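Local coordinates for protein multiheme cytochrome cf (Carboxydothermus ferrireducens DSM 11255, PDB 6QVM) that probably reduces insoluble Fe(III) outside the cell, passing electrons along a series of bound c-type hemes while inserted in the S-layer, at residues A[244-249]-A[316-321]; A[270-275]-A[342-347]; A[324-329]-A[351-356]. All coordinates share one frame; numbering follows the deposited sequence.

Contact 1: A[244-249]-A[316-321]; sequences PNMVKT and KCHVTG. With HEC (heme c), chain H.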
# COMPACT_ATOMS: atom_id res chain seq x y z
N PRO A 244 1.35 -4.03 -8.34
CA PRO A 244 2.23 -3.43 -9.36
C PRO A 244 2.49 -4.33 -10.55
O PRO A 244 3.09 -3.86 -11.53
CB PRO A 244 3.52 -3.15 -8.58
CG PRO A 244 3.56 -4.23 -7.57
CD PRO A 244 2.13 -4.44 -7.15
N ASN A 245 2.05 -5.59 -10.53
CA ASN A 245 2.31 -6.54 -11.60
C ASN A 245 1.09 -6.81 -12.48
O ASN A 245 1.12 -7.74 -13.28
CB ASN A 245 2.84 -7.86 -11.02
CG ASN A 245 4.22 -7.72 -10.41
OD1 ASN A 245 5.20 -7.48 -11.12
ND2 ASN A 245 4.31 -7.87 -9.10
N MET A 246 0.03 -6.02 -12.34
CA MET A 246 -1.22 -6.31 -13.05
C MET A 246 -1.04 -6.26 -14.57
O MET A 246 -1.70 -7.03 -15.29
CB MET A 246 -2.31 -5.34 -12.61
CG MET A 246 -3.64 -5.50 -13.32
SD MET A 246 -4.50 -7.03 -12.90
CE MET A 246 -6.12 -6.72 -13.61
N VAL A 247 -0.16 -5.40 -15.07
CA VAL A 247 -0.04 -5.15 -16.50
C VAL A 247 1.42 -5.33 -16.90
O VAL A 247 2.30 -4.62 -16.38
CB VAL A 247 -0.54 -3.74 -16.88
CG1 VAL A 247 -0.35 -3.49 -18.36
CG2 VAL A 247 -2.00 -3.58 -16.47
N LYS A 248 1.67 -6.25 -17.82
CA LYS A 248 3.01 -6.56 -18.29
C LYS A 248 3.10 -6.42 -19.80
O LYS A 248 2.09 -6.35 -20.51
CB LYS A 248 3.43 -7.99 -17.90
CG LYS A 248 3.54 -8.22 -16.41
CD LYS A 248 4.51 -7.23 -15.80
CE LYS A 248 4.78 -7.54 -14.35
NZ LYS A 248 5.67 -6.53 -13.73
N THR A 249 4.34 -6.39 -20.30
CA THR A 249 4.63 -6.61 -21.70
C THR A 249 5.11 -8.05 -21.89
O THR A 249 5.62 -8.67 -20.96
CB THR A 249 5.69 -5.62 -22.20
OG1 THR A 249 6.87 -5.73 -21.40
CG2 THR A 249 5.16 -4.19 -22.16
N LYS A 316 -8.39 1.77 -16.40
CA LYS A 316 -8.49 2.79 -15.36
C LYS A 316 -8.29 2.22 -13.96
O LYS A 316 -7.95 2.98 -13.05
CB LYS A 316 -9.85 3.49 -15.44
CG LYS A 316 -11.01 2.54 -15.21
CD LYS A 316 -12.32 3.13 -15.70
CE LYS A 316 -13.51 2.37 -15.14
NZ LYS A 316 -14.79 2.97 -15.60
N CYS A 317 -8.50 0.93 -13.76
CA CYS A 317 -8.22 0.29 -12.49
C CYS A 317 -6.95 -0.54 -12.53
O CYS A 317 -6.57 -1.11 -11.50
CB CYS A 317 -9.41 -0.58 -12.05
SG CYS A 317 -10.95 0.33 -11.83
N HIS A 318 -6.28 -0.62 -13.67
CA HIS A 318 -5.13 -1.50 -13.85
C HIS A 318 -3.82 -0.75 -14.05
O HIS A 318 -2.77 -1.39 -14.14
CB HIS A 318 -5.36 -2.46 -15.02
CG HIS A 318 -6.59 -3.30 -14.91
ND1 HIS A 318 -7.05 -4.08 -15.95
CD2 HIS A 318 -7.47 -3.48 -13.89
CE1 HIS A 318 -8.16 -4.70 -15.57
NE2 HIS A 318 -8.43 -4.36 -14.32
N VAL A 319 -3.85 0.58 -14.11
CA VAL A 319 -2.66 1.38 -14.38
C VAL A 319 -2.62 2.57 -13.44
O VAL A 319 -3.57 2.85 -12.69
CB VAL A 319 -2.58 1.84 -15.85
CG1 VAL A 319 -2.57 0.63 -16.79
CG2 VAL A 319 -3.73 2.77 -16.16
N THR A 320 -1.50 3.29 -13.48
CA THR A 320 -1.22 4.39 -12.57
C THR A 320 -0.65 5.55 -13.37
O THR A 320 0.06 5.35 -14.35
CB THR A 320 -0.22 3.97 -11.48
OG1 THR A 320 -0.74 2.84 -10.77
CG2 THR A 320 0.04 5.12 -10.51
N GLY A 321 -0.98 6.77 -12.95
CA GLY A 321 -0.25 7.94 -13.38
C GLY A 321 -0.95 8.84 -14.37
O GLY A 321 -0.32 9.77 -14.88
FE HEC H . -10.52 -6.10 -13.19
CHA HEC H . -9.23 -8.40 -10.94
CHB HEC H . -9.89 -8.31 -15.75
CHC HEC H . -12.02 -3.94 -15.42
CHD HEC H . -10.75 -3.73 -10.74
NA HEC H . -9.71 -8.00 -13.32
C1A HEC H . -9.22 -8.75 -12.27
C2A HEC H . -8.70 -9.99 -12.81
C3A HEC H . -8.88 -9.97 -14.14
C4A HEC H . -9.52 -8.72 -14.48
CMA HEC H . -8.46 -11.09 -15.12
CAA HEC H . -8.06 -11.13 -11.98
CBA HEC H . -9.21 -12.00 -11.47
CGA HEC H . -8.68 -13.21 -10.73
O1A HEC H . -7.92 -13.05 -9.74
O2A HEC H . -9.06 -14.34 -11.14
NB HEC H . -10.86 -6.10 -15.21
C1B HEC H . -10.60 -7.17 -16.05
C2B HEC H . -11.21 -6.87 -17.33
C3B HEC H . -11.80 -5.66 -17.25
C4B HEC H . -11.59 -5.15 -15.91
CMB HEC H . -11.13 -7.81 -18.55
CAB HEC H . -12.57 -4.90 -18.36
CBB HEC H . -13.81 -5.69 -18.84
NC HEC H . -11.22 -4.18 -13.10
C1C HEC H . -11.84 -3.49 -14.13
C2C HEC H . -12.28 -2.21 -13.61
C3C HEC H . -11.93 -2.14 -12.31
C4C HEC H . -11.26 -3.39 -11.98
CMC HEC H . -13.00 -1.12 -14.44
CAC HEC H . -12.15 -0.98 -11.31
CBC HEC H . -13.66 -0.75 -11.07
ND HEC H . -10.04 -6.07 -11.17
C1D HEC H . -10.29 -4.97 -10.36
C2D HEC H . -9.98 -5.33 -9.00
C3D HEC H . -9.50 -6.79 -9.05
C4D HEC H . -9.57 -7.16 -10.44
CMD HEC H . -10.12 -4.38 -7.79
CAD HEC H . -9.05 -7.70 -7.88
CBD HEC H . -10.14 -7.79 -6.81
CGD HEC H . -11.24 -8.71 -7.26
O1D HEC H . -11.01 -9.48 -8.22
O2D HEC H . -12.34 -8.69 -6.66

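Contact 2: A[270-275]-A[342-347]; sequences VRYVIN and ELFTEP. With HEC (heme c), chain J.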
# COMPACT_ATOMS: atom_id res chain seq x y z
N VAL A 270 0.95 -8.61 -29.44
CA VAL A 270 0.47 -8.30 -28.10
C VAL A 270 1.06 -6.97 -27.65
O VAL A 270 2.27 -6.75 -27.74
CB VAL A 270 0.83 -9.42 -27.10
CG1 VAL A 270 0.21 -9.14 -25.74
CG2 VAL A 270 0.36 -10.76 -27.64
N ARG A 271 0.19 -6.09 -27.16
CA ARG A 271 0.62 -4.83 -26.56
C ARG A 271 0.85 -4.98 -25.06
O ARG A 271 1.89 -4.56 -24.54
CB ARG A 271 -0.43 -3.76 -26.84
CG ARG A 271 0.09 -2.35 -26.73
CD ARG A 271 -1.00 -1.35 -26.97
NE ARG A 271 -1.19 -1.03 -28.38
CZ ARG A 271 -0.41 -0.19 -29.06
NH1 ARG A 271 -0.66 0.08 -30.34
NH2 ARG A 271 0.60 0.41 -28.46
N TYR A 272 -0.11 -5.57 -24.35
CA TYR A 272 -0.01 -5.75 -22.91
C TYR A 272 -0.53 -7.12 -22.52
O TYR A 272 -1.38 -7.70 -23.21
CB TYR A 272 -0.80 -4.67 -22.14
CG TYR A 272 -0.16 -3.31 -22.18
CD1 TYR A 272 1.11 -3.10 -21.65
CD2 TYR A 272 -0.82 -2.23 -22.74
CE1 TYR A 272 1.69 -1.86 -21.67
CE2 TYR A 272 -0.24 -0.98 -22.78
CZ TYR A 272 1.02 -0.80 -22.24
OH TYR A 272 1.61 0.44 -22.26
N VAL A 273 -0.02 -7.63 -21.40
CA VAL A 273 -0.52 -8.86 -20.79
C VAL A 273 -1.13 -8.49 -19.44
O VAL A 273 -0.48 -7.84 -18.61
CB VAL A 273 0.59 -9.90 -20.62
CG1 VAL A 273 0.03 -11.18 -19.99
CG2 VAL A 273 1.26 -10.19 -21.95
N ILE A 274 -2.38 -8.89 -19.23
CA ILE A 274 -3.04 -8.68 -17.95
C ILE A 274 -2.71 -9.87 -17.06
O ILE A 274 -3.04 -11.02 -17.38
CB ILE A 274 -4.56 -8.51 -18.13
CG1 ILE A 274 -4.84 -7.43 -19.18
CG2 ILE A 274 -5.21 -8.13 -16.81
CD1 ILE A 274 -4.06 -6.13 -18.96
N ASN A 275 -2.06 -9.60 -15.93
CA ASN A 275 -1.34 -10.61 -15.16
C ASN A 275 -2.02 -10.81 -13.81
O ASN A 275 -1.92 -9.95 -12.93
CB ASN A 275 0.12 -10.20 -15.00
CG ASN A 275 0.95 -11.23 -14.27
OD1 ASN A 275 0.63 -12.42 -14.26
ND2 ASN A 275 2.03 -10.78 -13.64
N GLU A 342 -2.11 6.62 -24.83
CA GLU A 342 -2.07 6.21 -23.44
C GLU A 342 -1.64 7.39 -22.57
O GLU A 342 -0.59 8.00 -22.81
CB GLU A 342 -1.10 5.04 -23.27
CG GLU A 342 -1.43 3.86 -24.16
CD GLU A 342 -0.43 2.73 -24.04
OE1 GLU A 342 -0.53 1.76 -24.82
OE2 GLU A 342 0.46 2.82 -23.16
N LEU A 343 -2.46 7.72 -21.57
CA LEU A 343 -2.16 8.81 -20.66
C LEU A 343 -1.53 8.35 -19.36
O LEU A 343 -1.09 9.19 -18.56
CB LEU A 343 -3.43 9.61 -20.35
CG LEU A 343 -4.07 10.36 -21.53
CD1 LEU A 343 -5.22 11.25 -21.07
CD2 LEU A 343 -3.02 11.18 -22.27
N PHE A 344 -1.50 7.04 -19.10
CA PHE A 344 -0.85 6.54 -17.90
C PHE A 344 0.65 6.38 -18.12
O PHE A 344 1.12 6.16 -19.23
CB PHE A 344 -1.46 5.21 -17.46
CG PHE A 344 -1.29 4.09 -18.45
CD1 PHE A 344 -0.20 3.24 -18.36
CD2 PHE A 344 -2.22 3.88 -19.46
CE1 PHE A 344 -0.03 2.20 -19.26
CE2 PHE A 344 -2.06 2.85 -20.36
CZ PHE A 344 -0.96 2.01 -20.27
N THR A 345 1.40 6.49 -17.02
CA THR A 345 2.85 6.40 -17.07
C THR A 345 3.41 5.19 -16.33
O THR A 345 4.62 4.96 -16.42
CB THR A 345 3.48 7.67 -16.49
OG1 THR A 345 3.00 7.89 -15.16
CG2 THR A 345 3.16 8.88 -17.36
N GLU A 346 2.59 4.44 -15.60
CA GLU A 346 3.05 3.24 -14.90
C GLU A 346 2.03 2.14 -15.12
O GLU A 346 0.86 2.28 -14.70
CB GLU A 346 3.26 3.51 -13.41
CG GLU A 346 3.87 2.33 -12.66
CD GLU A 346 4.08 2.61 -11.18
OE1 GLU A 346 4.27 1.65 -10.42
OE2 GLU A 346 4.03 3.81 -10.80
N PRO A 347 2.40 1.04 -15.76
CA PRO A 347 1.49 -0.11 -15.82
C PRO A 347 1.39 -0.77 -14.45
O PRO A 347 2.39 -0.90 -13.75
CB PRO A 347 2.15 -1.04 -16.85
CG PRO A 347 3.59 -0.69 -16.78
CD PRO A 347 3.65 0.79 -16.51
FE HEC J . -6.34 -3.86 -4.87
CHA HEC J . -5.64 -6.96 -6.09
CHB HEC J . -6.48 -5.17 -1.67
CHC HEC J . -6.49 -0.68 -3.57
CHD HEC J . -6.79 -2.59 -8.05
NA HEC J . -6.09 -5.71 -4.03
C1A HEC J . -5.86 -6.87 -4.73
C2A HEC J . -5.88 -7.98 -3.80
C3A HEC J . -6.12 -7.48 -2.58
C4A HEC J . -6.26 -6.05 -2.70
CMA HEC J . -6.23 -8.30 -1.28
CAA HEC J . -5.67 -9.46 -4.17
CBA HEC J . -4.20 -9.82 -3.98
CGA HEC J . -4.04 -11.30 -4.20
O1A HEC J . -4.70 -11.86 -5.11
O2A HEC J . -3.23 -11.92 -3.46
NB HEC J . -6.47 -3.07 -2.97
C1B HEC J . -6.46 -3.79 -1.79
C2B HEC J . -6.43 -2.85 -0.69
C3B HEC J . -6.44 -1.61 -1.21
C4B HEC J . -6.46 -1.73 -2.66
CMB HEC J . -6.44 -3.28 0.79
CAB HEC J . -6.43 -0.27 -0.43
CBB HEC J . -5.19 -0.12 0.49
NC HEC J . -6.65 -2.00 -5.66
C1C HEC J . -6.59 -0.81 -4.95
C2C HEC J . -6.66 0.30 -5.89
C3C HEC J . -6.68 -0.22 -7.14
C4C HEC J . -6.72 -1.68 -7.01
CMC HEC J . -6.56 1.79 -5.50
CAC HEC J . -6.77 0.54 -8.50
CBC HEC J . -5.60 1.53 -8.74
ND HEC J . -6.23 -4.65 -6.77
C1D HEC J . -6.46 -3.93 -7.95
C2D HEC J . -6.30 -4.83 -9.06
C3D HEC J . -5.94 -6.19 -8.45
C4D HEC J . -5.92 -5.98 -7.02
CMD HEC J . -6.46 -4.51 -10.56
CAD HEC J . -5.64 -7.50 -9.19
CBD HEC J . -4.11 -7.57 -9.27
CGD HEC J . -3.64 -8.72 -10.13
O1D HEC J . -4.41 -9.70 -10.28
O2D HEC J . -2.49 -8.65 -10.64
O HOH W 1 1.52 0.36 -25.89

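Contact 3: A[324-329]-A[351-356]; sequences GPNGIT and CEACHG. With HEC (heme c), chain I.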
# COMPACT_ATOMS: atom_id res chain seq x y z
N GLY A 324 -6.05 13.30 -13.32
CA GLY A 324 -7.32 13.25 -12.66
C GLY A 324 -7.49 12.04 -11.75
O GLY A 324 -6.54 11.29 -11.50
N PRO A 325 -8.70 11.85 -11.24
CA PRO A 325 -8.96 10.73 -10.34
C PRO A 325 -8.74 9.39 -11.03
O PRO A 325 -9.00 9.23 -12.23
CB PRO A 325 -10.43 10.91 -9.95
CG PRO A 325 -10.71 12.36 -10.20
CD PRO A 325 -9.88 12.72 -11.39
N ASN A 326 -8.26 8.42 -10.26
CA ASN A 326 -8.06 7.07 -10.74
C ASN A 326 -9.13 6.15 -10.18
O ASN A 326 -9.89 6.50 -9.28
CB ASN A 326 -6.66 6.55 -10.38
CG ASN A 326 -6.41 6.54 -8.90
OD1 ASN A 326 -6.85 7.44 -8.18
ND2 ASN A 326 -5.71 5.53 -8.42
N GLY A 327 -9.18 4.94 -10.73
CA GLY A 327 -10.21 4.00 -10.33
C GLY A 327 -11.39 4.00 -11.27
O GLY A 327 -11.23 4.20 -12.48
N ILE A 328 -12.59 3.80 -10.72
CA ILE A 328 -13.76 3.53 -11.55
C ILE A 328 -14.20 4.77 -12.34
O ILE A 328 -14.85 4.65 -13.38
CB ILE A 328 -14.89 2.97 -10.68
CG1 ILE A 328 -16.04 2.46 -11.55
CG2 ILE A 328 -15.37 4.02 -9.68
CD1 ILE A 328 -16.84 1.35 -10.90
N THR A 329 -13.85 5.97 -11.87
CA THR A 329 -14.17 7.19 -12.59
C THR A 329 -13.01 7.69 -13.44
O THR A 329 -13.06 8.82 -13.94
CB THR A 329 -14.60 8.30 -11.62
OG1 THR A 329 -13.48 8.71 -10.84
CG2 THR A 329 -15.71 7.81 -10.70
N CYS A 351 2.69 2.69 -6.12
CA CYS A 351 2.54 3.41 -4.86
C CYS A 351 1.58 4.57 -4.99
O CYS A 351 0.73 4.79 -4.12
CB CYS A 351 3.90 3.92 -4.38
SG CYS A 351 5.27 2.78 -4.60
N GLU A 352 1.69 5.32 -6.08
CA GLU A 352 0.92 6.55 -6.24
C GLU A 352 -0.53 6.31 -6.59
O GLU A 352 -1.31 7.27 -6.63
CB GLU A 352 1.59 7.42 -7.29
CG GLU A 352 2.98 7.89 -6.86
CD GLU A 352 3.83 8.38 -8.03
OE1 GLU A 352 4.07 9.61 -8.12
OE2 GLU A 352 4.25 7.53 -8.85
N ALA A 353 -0.93 5.05 -6.83
CA ALA A 353 -2.35 4.78 -7.01
C ALA A 353 -3.11 4.98 -5.71
O ALA A 353 -4.31 5.29 -5.73
CB ALA A 353 -2.55 3.36 -7.54
N CYS A 354 -2.44 4.83 -4.58
CA CYS A 354 -3.00 5.11 -3.27
C CYS A 354 -2.49 6.41 -2.65
O CYS A 354 -3.25 7.12 -2.00
CB CYS A 354 -2.71 3.96 -2.31
SG CYS A 354 -3.26 2.34 -2.88
N HIS A 355 -1.22 6.75 -2.87
CA HIS A 355 -0.60 7.91 -2.24
C HIS A 355 -0.69 9.16 -3.10
O HIS A 355 -0.20 10.21 -2.69
CB HIS A 355 0.86 7.61 -1.90
CG HIS A 355 1.04 6.53 -0.87
ND1 HIS A 355 0.87 6.76 0.48
CD2 HIS A 355 1.34 5.22 -1.00
CE1 HIS A 355 1.08 5.63 1.14
NE2 HIS A 355 1.37 4.68 0.26
N GLY A 356 -1.29 9.05 -4.28
CA GLY A 356 -1.49 10.19 -5.15
C GLY A 356 -0.23 10.60 -5.89
O GLY A 356 0.83 9.99 -5.73
FE HEC I . 1.72 3.04 1.23
CHA HEC I . 1.32 3.98 4.51
CHB HEC I . 4.96 4.23 1.34
CHC HEC I . 2.28 1.80 -1.91
CHD HEC I . -1.65 2.48 0.87
NA HEC I . 2.92 3.94 2.65
C1A HEC I . 2.54 4.26 3.94
C2A HEC I . 3.64 4.94 4.60
C3A HEC I . 4.65 5.02 3.71
C4A HEC I . 4.21 4.39 2.48
CMA HEC I . 6.03 5.67 3.92
CAA HEC I . 3.58 5.48 6.06
CBA HEC I . 4.64 4.93 7.02
CGA HEC I . 4.93 3.46 6.80
O1A HEC I . 3.97 2.64 6.82
O2A HEC I . 6.12 3.11 6.62
NB HEC I . 3.31 3.05 -0.06
C1B HEC I . 4.59 3.50 0.23
C2B HEC I . 5.47 3.08 -0.83
C3B HEC I . 4.73 2.41 -1.75
C4B HEC I . 3.36 2.37 -1.27
CMB HEC I . 6.98 3.44 -0.88
CAB HEC I . 5.21 1.79 -3.09
CBB HEC I . 6.37 0.79 -2.87
NC HEC I . 0.52 2.34 -0.26
C1C HEC I . 0.97 1.83 -1.47
C2C HEC I . -0.18 1.35 -2.21
C3C HEC I . -1.26 1.40 -1.39
C4C HEC I . -0.84 2.11 -0.19
CMC HEC I . -0.06 0.56 -3.54
CAC HEC I . -2.73 0.99 -1.70
CBC HEC I . -2.90 -0.48 -2.16
ND HEC I . 0.08 3.22 2.49
C1D HEC I . -1.21 2.88 2.12
C2D HEC I . -2.06 3.02 3.27
C3D HEC I . -1.15 3.49 4.41
C4D HEC I . 0.17 3.58 3.83
CMD HEC I . -3.58 2.75 3.34
CAD HEC I . -1.56 3.77 5.87
CBD HEC I . -1.13 2.51 6.63
CGD HEC I . -1.96 2.31 7.87
O1D HEC I . -2.15 1.12 8.26
O2D HEC I . -2.43 3.32 8.46

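Contact 1: A[244-249]-A[316-321]
Met246 and Val247 meet His318 at the end of a CXXCH motif, a compact example of how heme attachment is built into a surrounding fold. At the start of residues 316-321, Lys316 lays its CE beside the CMC methyl of the heme, and its NZ is hydrogen-bonded to the carbonyl of Ile328. Cys317 follows with the thioether, its SG 1.9 Å from heme CAC. His318 then turns its imidazole edge to the porphyrin, with the iron in the ring plane and NE2 2.9 Å from FE. Over one face of this ring sits the CE methyl of Met246, 3.4 Å from the ring centroid and only 9° off the normal, a CH-pi contact. Met246 reaches it because CG stands anti to the backbone N (chi1 177°) and the chain bends at chi2 (69°). Next along the chain, Val247 CG2 packs 3.3 Å from His318 O and 3.8 Å from His318 CB. With an alanine here in place of His318, the Met246 methyl would probably lose the ring it rests on, and the iron the nitrogen facing it. Val319 adds CG1, 4.3 Å from Val247 CG2. Strand 247-248 is an edge of the five-stranded antiparallel sheet, beside strand 270-275; strand 319-320 pairs with 346-347, and Trp310 of helix 310-313 touches both valines.

Contact 2: A[270-275]-A[342-347]
OE1 of Glu342, 3.8 Å from CD of Arg271, is held by two partners: a water whose oxygen lies 2.7 Å away and donates to it, and the hydroxyl of Tyr287. The other carboxylate oxygen is met by Tyr272, whose OH donates to Glu342 OE2 over 2.8 Å. That hydroxyl arrives on the syn side of OE2, 21° out of the carboxylate plane. Phenol and acid come at each other from opposite directions, the carboxyl carbon lying in the plane of the ring at its edge, while the two flat groups are turned 43° apart. Glu342 spans the gap with an extended chain, CD anti to CA (chi2 177°), which delivers both oxygens to the rim of the tyrosine.

Arg271 takes part at one remove. Its NH2 is 4.0 Å from Glu342 OE1, but this oxygen lies well out of the guanidinium plane and no N-H points at it. Instead NH2 donates to the same water, 2.7 Å from its oxygen, in the plane of the guanidinium, and NH1 binds the carbonyl of Lys285. In a classic beta bulge, Arg271 and Tyr272 both face Val283. Beside the hydroxyl, Phe344 brings CZ to 3.6 Å from Tyr272 OH, and the ring of Trp310 meets that of Tyr272 and also touches Phe344. The example illustrates a general rule: opposite charges can be joined through a water as well as directly. Three hydrogen bonds reach the carboxylate, and with a guanidinium close by, Glu342 is likely to remain ionised.

Contact 3: A[324-329]-A[351-356]
The side-chain amide of Asn326 points across to the backbone of Ala353, and almost the whole contact rests on that orientation. ND2 donates to Ala353 O over 3.0 Å with an N-H...O angle of 156°. The donor lies in the carbonyl plane on a lone pair, and the acceptor in turn stays close to the plane of the amide, so the two flat groups share a well-formed bond. With CG placed between the backbone N and the carbonyl carbon (chi1 59°), the amide extends from its loop toward the helix. The methyl of Ala353 stands to one side, CB 3.9 Å from ND2, and a neighbouring heme touches both residues.

Residues 352-355 form the short helix of a CXXCH motif. Cys351 and Cys354 are bonded to their heme, SG of Cys351 lying 1.8 Å from CAB and SG of Cys354 1.9 Å from CAC. His355 directs its ring edge-on to the porphyrin, its NE2 1.9 Å from the iron, and His480 supplies the second axial ligand. The ring's rotation is fixed by a hydrogen bond from ND1 to the carbonyl of Leu371.

In this textbook heme-binding motif, Ala353 is one of the two spacer residues, yet its carbonyl is not idle: a loop amide satisfies it. Asn326 OD1 makes a weak hydrogen bond with Lys385 NZ, whose charge may polarise the amide and strengthen its donor end.

Contact 1 is the buried one, joining apolar side chains to a heme-facing imidazole, whereas contacts 2 and 3 are only partly buried and depend on hydrogen bonds. Contacts 1 and 2 lie side by side and bridge the same two sheets: strands 247-248 and 270-275 are neighbours in one, 319-320 and 346-347 in the other. Contact 2 adds a carboxylate network beside that junction, farther from the hemes. Contact 1 takes in the Cys-His end of one CXXCH motif and contact 3 a whole one, for different hemes; a probable backbone hydrogen bond from Gly327 N to Lys316 O ties them. Polarity thus follows place, with methyl-on-ring packing inside and a single hydrogen bond from a side-chain amide where a loop meets a heme-binding helix.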